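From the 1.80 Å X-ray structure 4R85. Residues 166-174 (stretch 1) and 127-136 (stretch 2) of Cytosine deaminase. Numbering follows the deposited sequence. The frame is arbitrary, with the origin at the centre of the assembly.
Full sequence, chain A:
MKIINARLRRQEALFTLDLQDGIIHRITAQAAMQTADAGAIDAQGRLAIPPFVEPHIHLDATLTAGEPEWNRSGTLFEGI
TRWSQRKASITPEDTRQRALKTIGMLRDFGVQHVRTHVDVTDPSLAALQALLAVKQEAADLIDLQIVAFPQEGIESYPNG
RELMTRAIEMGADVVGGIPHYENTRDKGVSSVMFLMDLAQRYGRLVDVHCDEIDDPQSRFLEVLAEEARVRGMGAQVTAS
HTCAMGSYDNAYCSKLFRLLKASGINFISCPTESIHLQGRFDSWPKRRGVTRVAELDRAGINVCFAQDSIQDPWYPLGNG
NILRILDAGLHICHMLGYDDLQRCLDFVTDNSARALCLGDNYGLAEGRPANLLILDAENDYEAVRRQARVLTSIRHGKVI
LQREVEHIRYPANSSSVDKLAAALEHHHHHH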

# COMPACT_ATOMS: atom_id res chain seq x y z
N ARG A 166 -29.67 -18.35 -17.17
CA ARG A 166 -29.37 -17.93 -18.54
C ARG A 166 -27.88 -17.61 -18.69
O ARG A 166 -27.26 -18.00 -19.68
CB ARG A 166 -30.22 -16.71 -18.92
CG ARG A 166 -29.97 -16.19 -20.32
CD ARG A 166 -30.46 -17.17 -21.39
NE ARG A 166 -29.87 -16.86 -22.68
CZ ARG A 166 -29.32 -17.76 -23.49
NH1 ARG A 166 -29.29 -19.04 -23.14
NH2 ARG A 166 -28.80 -17.37 -24.65
N ALA A 167 -27.31 -16.93 -17.71
CA ALA A 167 -25.89 -16.59 -17.73
C ALA A 167 -25.00 -17.83 -17.79
O ALA A 167 -24.00 -17.87 -18.52
CB ALA A 167 -25.52 -15.74 -16.51
N ILE A 168 -25.36 -18.83 -17.00
CA ILE A 168 -24.65 -20.10 -17.00
C ILE A 168 -24.80 -20.80 -18.35
O ILE A 168 -23.83 -21.30 -18.92
CB ILE A 168 -25.12 -21.00 -15.84
CG1 ILE A 168 -24.67 -20.41 -14.51
CG2 ILE A 168 -24.63 -22.44 -16.02
CD1 ILE A 168 -23.17 -20.13 -14.44
N GLU A 169 -26.02 -20.82 -18.89
CA GLU A 169 -26.21 -21.46 -20.19
C GLU A 169 -25.44 -20.75 -21.30
O GLU A 169 -24.98 -21.38 -22.25
CB GLU A 169 -27.70 -21.59 -20.53
CG GLU A 169 -28.42 -22.55 -19.61
CD GLU A 169 -29.90 -22.68 -19.92
OE1 GLU A 169 -30.44 -21.78 -20.61
OE2 GLU A 169 -30.51 -23.67 -19.47
N MET A 170 -25.30 -19.43 -21.17
CA MET A 170 -24.55 -18.64 -22.14
C MET A 170 -23.06 -18.96 -22.09
O MET A 170 -22.33 -18.72 -23.05
CB MET A 170 -24.77 -17.14 -21.90
CG MET A 170 -26.08 -16.62 -22.46
SD MET A 170 -26.38 -14.95 -21.85
CE MET A 170 -25.04 -14.03 -22.60
N GLY A 171 -22.61 -19.48 -20.96
CA GLY A 171 -21.26 -20.00 -20.85
C GLY A 171 -20.38 -19.46 -19.74
O GLY A 171 -19.18 -19.72 -19.73
N ALA A 172 -20.95 -18.70 -18.81
CA ALA A 172 -20.19 -18.33 -17.62
C ALA A 172 -19.65 -19.61 -16.95
O ALA A 172 -20.38 -20.59 -16.79
CB ALA A 172 -21.05 -17.55 -16.64
N ASP A 173 -18.37 -19.60 -16.58
CA ASP A 173 -17.69 -20.77 -16.03
C ASP A 173 -17.96 -20.94 -14.54
O ASP A 173 -17.82 -22.05 -13.99
CB ASP A 173 -16.17 -20.65 -16.20
CG ASP A 173 -15.77 -19.99 -17.50
OD1 ASP A 173 -15.56 -20.72 -18.49
OD2 ASP A 173 -15.65 -18.74 -17.53
N VAL A 174 -18.29 -19.84 -13.86
CA VAL A 174 -18.42 -19.86 -12.41
C VAL A 174 -19.77 -19.30 -11.96
O VAL A 174 -20.26 -18.31 -12.52
CB VAL A 174 -17.28 -19.04 -11.74
CG1 VAL A 174 -17.23 -19.32 -10.24
CG2 VAL A 174 -15.95 -19.37 -12.37
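Stretch 2, residues 127-136: ALQALLAVKQ

How does stretch 2 lie on stretch 1? Residues 127-136 are helical throughout, part of a helix that extends beyond the stretch at both ends, and they run beside the last turn of the stretch 1 helix. The two helices run in nearly the same direction, with a crossing angle of -20° and axes 11.0 Å apart at closest approach. In this arrangement the CA of Ala167 is 7.5 Å from the CA of Leu128, the CA of Met170 is 8.2 Å from the CA of Gln129, and the CA of Gly171 is 7.5 Å from the CA of Leu132. Leu128, Leu132 and Lys135 all point their CA-to-CB bonds toward stretch 1; their spacing of four and three residues places them along one side of the helix.

What fills the space between the helices? Met170 does most of this on its side, pointing toward stretch 2 with rotamers m, t and p. The t at chi2 extends the chain, and the turn at chi3 sets its terminal methyl, CE, 3.7 Å from Leu128 CD2 and 3.6 Å from Gln129 CG. Gln129 is m at chi1 and t at chi2, so its aliphatic CG meets the methionine while its amide lies farther along the chain. Leu128 adopts t and p, a common leucine pairing, and its CD2 also lies 3.6 Å from Ala167 CB. That methyl therefore touches both Ala167 and Met170, and the small alanine side chain meets it without reaching far from its own helix.

What do the two methyls of Leu132 touch? With chi1 m and chi2 t, they lie along the end of the first helix. CD1 lies 4.1 Å from Met170 CB and 3.6 Å from Met170 O, while CD2 is 3.9 Å from Gly171 O and 4.2 Å from Ala172 N. Here stretch 1 leaves its helix through a Schellman motif: Ala172 N donates to Ala167 O at 3.2 Å, and Gly171 N makes a weak bond to Ile168 O at 3.0 Å. Gly171 has a phi of 126°, at which a CB would be jammed against the carbonyl oxygen of Met170; it would also stand 3.7 Å from Leu132 CD2. The backbone angles alone call for glycine.

How does the contact close beyond the turn? Lys135 is fully extended, t at all four chi angles, and this carries its ammonium group out to Asp173, where NZ and OD1 form a salt bridge at 2.7 Å. Asp173 begins sideways to stretch 2, but with chi1 in m its carboxylate comes nearer, while OD2 is hydrogen-bonded elsewhere in the structure. The contact thus passes from methyl packing at Ala167 and Met170 to a charged pair at Asp173, and the two stretches together bury 348 Å².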

# COMPACT_ATOMS: atom_id res chain seq x y z
N ALA A 127 -23.01 -6.86 -20.76
CA ALA A 127 -21.62 -7.01 -20.34
C ALA A 127 -21.17 -8.47 -20.41
O ALA A 127 -20.03 -8.76 -20.77
CB ALA A 127 -21.42 -6.47 -18.92
N LEU A 128 -22.06 -9.38 -20.03
CA LEU A 128 -21.72 -10.80 -20.08
C LEU A 128 -21.41 -11.20 -21.52
O LEU A 128 -20.41 -11.87 -21.79
CB LEU A 128 -22.86 -11.65 -19.52
CG LEU A 128 -22.62 -13.16 -19.57
CD1 LEU A 128 -21.40 -13.54 -18.73
CD2 LEU A 128 -23.86 -13.88 -19.07
N GLN A 129 -22.26 -10.77 -22.44
CA GLN A 129 -22.05 -11.04 -23.86
C GLN A 129 -20.69 -10.52 -24.30
O GLN A 129 -19.93 -11.23 -24.97
CB GLN A 129 -23.15 -10.38 -24.69
CG GLN A 129 -24.51 -11.03 -24.50
CD GLN A 129 -25.63 -10.27 -25.20
OE1 GLN A 129 -25.42 -9.64 -26.24
NE2 GLN A 129 -26.83 -10.34 -24.63
N ALA A 130 -20.37 -9.29 -23.92
CA ALA A 130 -19.10 -8.69 -24.32
C ALA A 130 -17.92 -9.47 -23.73
O ALA A 130 -16.93 -9.73 -24.42
CB ALA A 130 -19.04 -7.22 -23.90
N LEU A 131 -18.02 -9.85 -22.47
CA LEU A 131 -16.90 -10.50 -21.79
C LEU A 131 -16.68 -11.95 -22.24
O LEU A 131 -15.55 -12.43 -22.25
CB LEU A 131 -17.01 -10.37 -20.27
CG LEU A 131 -16.69 -8.93 -19.85
CD1 LEU A 131 -17.19 -8.61 -18.46
CD2 LEU A 131 -15.20 -8.68 -19.93
N LEU A 132 -17.75 -12.64 -22.63
CA LEU A 132 -17.60 -13.96 -23.23
C LEU A 132 -16.81 -13.88 -24.53
O LEU A 132 -16.00 -14.76 -24.83
CB LEU A 132 -18.96 -14.63 -23.47
CG LEU A 132 -19.69 -15.12 -22.21
CD1 LEU A 132 -21.16 -15.40 -22.51
CD2 LEU A 132 -19.03 -16.37 -21.66
N ALA A 133 -17.04 -12.83 -25.31
CA ALA A 133 -16.26 -12.62 -26.53
C ALA A 133 -14.83 -12.21 -26.21
O ALA A 133 -13.88 -12.67 -26.85
CB ALA A 133 -16.92 -11.59 -27.43
N VAL A 134 -14.68 -11.35 -25.20
CA VAL A 134 -13.37 -10.86 -24.76
C VAL A 134 -12.49 -12.03 -24.31
O VAL A 134 -11.27 -12.03 -24.51
CB VAL A 134 -13.52 -9.83 -23.61
CG1 VAL A 134 -12.27 -9.76 -22.75
CG2 VAL A 134 -13.88 -8.45 -24.16
N LYS A 135 -13.13 -13.04 -23.73
CA LYS A 135 -12.43 -14.24 -23.29
C LYS A 135 -11.70 -14.90 -24.47
O LYS A 135 -10.61 -15.44 -24.30
CB LYS A 135 -13.41 -15.21 -22.64
CG LYS A 135 -12.84 -16.58 -22.31
CD LYS A 135 -13.90 -17.43 -21.64
CE LYS A 135 -13.43 -18.86 -21.43
NZ LYS A 135 -14.45 -19.69 -20.74
N GLN A 136 -12.30 -14.84 -25.65
CA GLN A 136 -11.67 -15.38 -26.85
C GLN A 136 -10.68 -14.40 -27.45
O GLN A 136 -9.58 -14.78 -27.84
CB GLN A 136 -12.73 -15.75 -27.89
CG GLN A 136 -13.78 -16.73 -27.39
CD GLN A 136 -13.17 -18.00 -26.83
OE1 GLN A 136 -12.28 -18.60 -27.44
NE2 GLN A 136 -13.63 -18.42 -25.65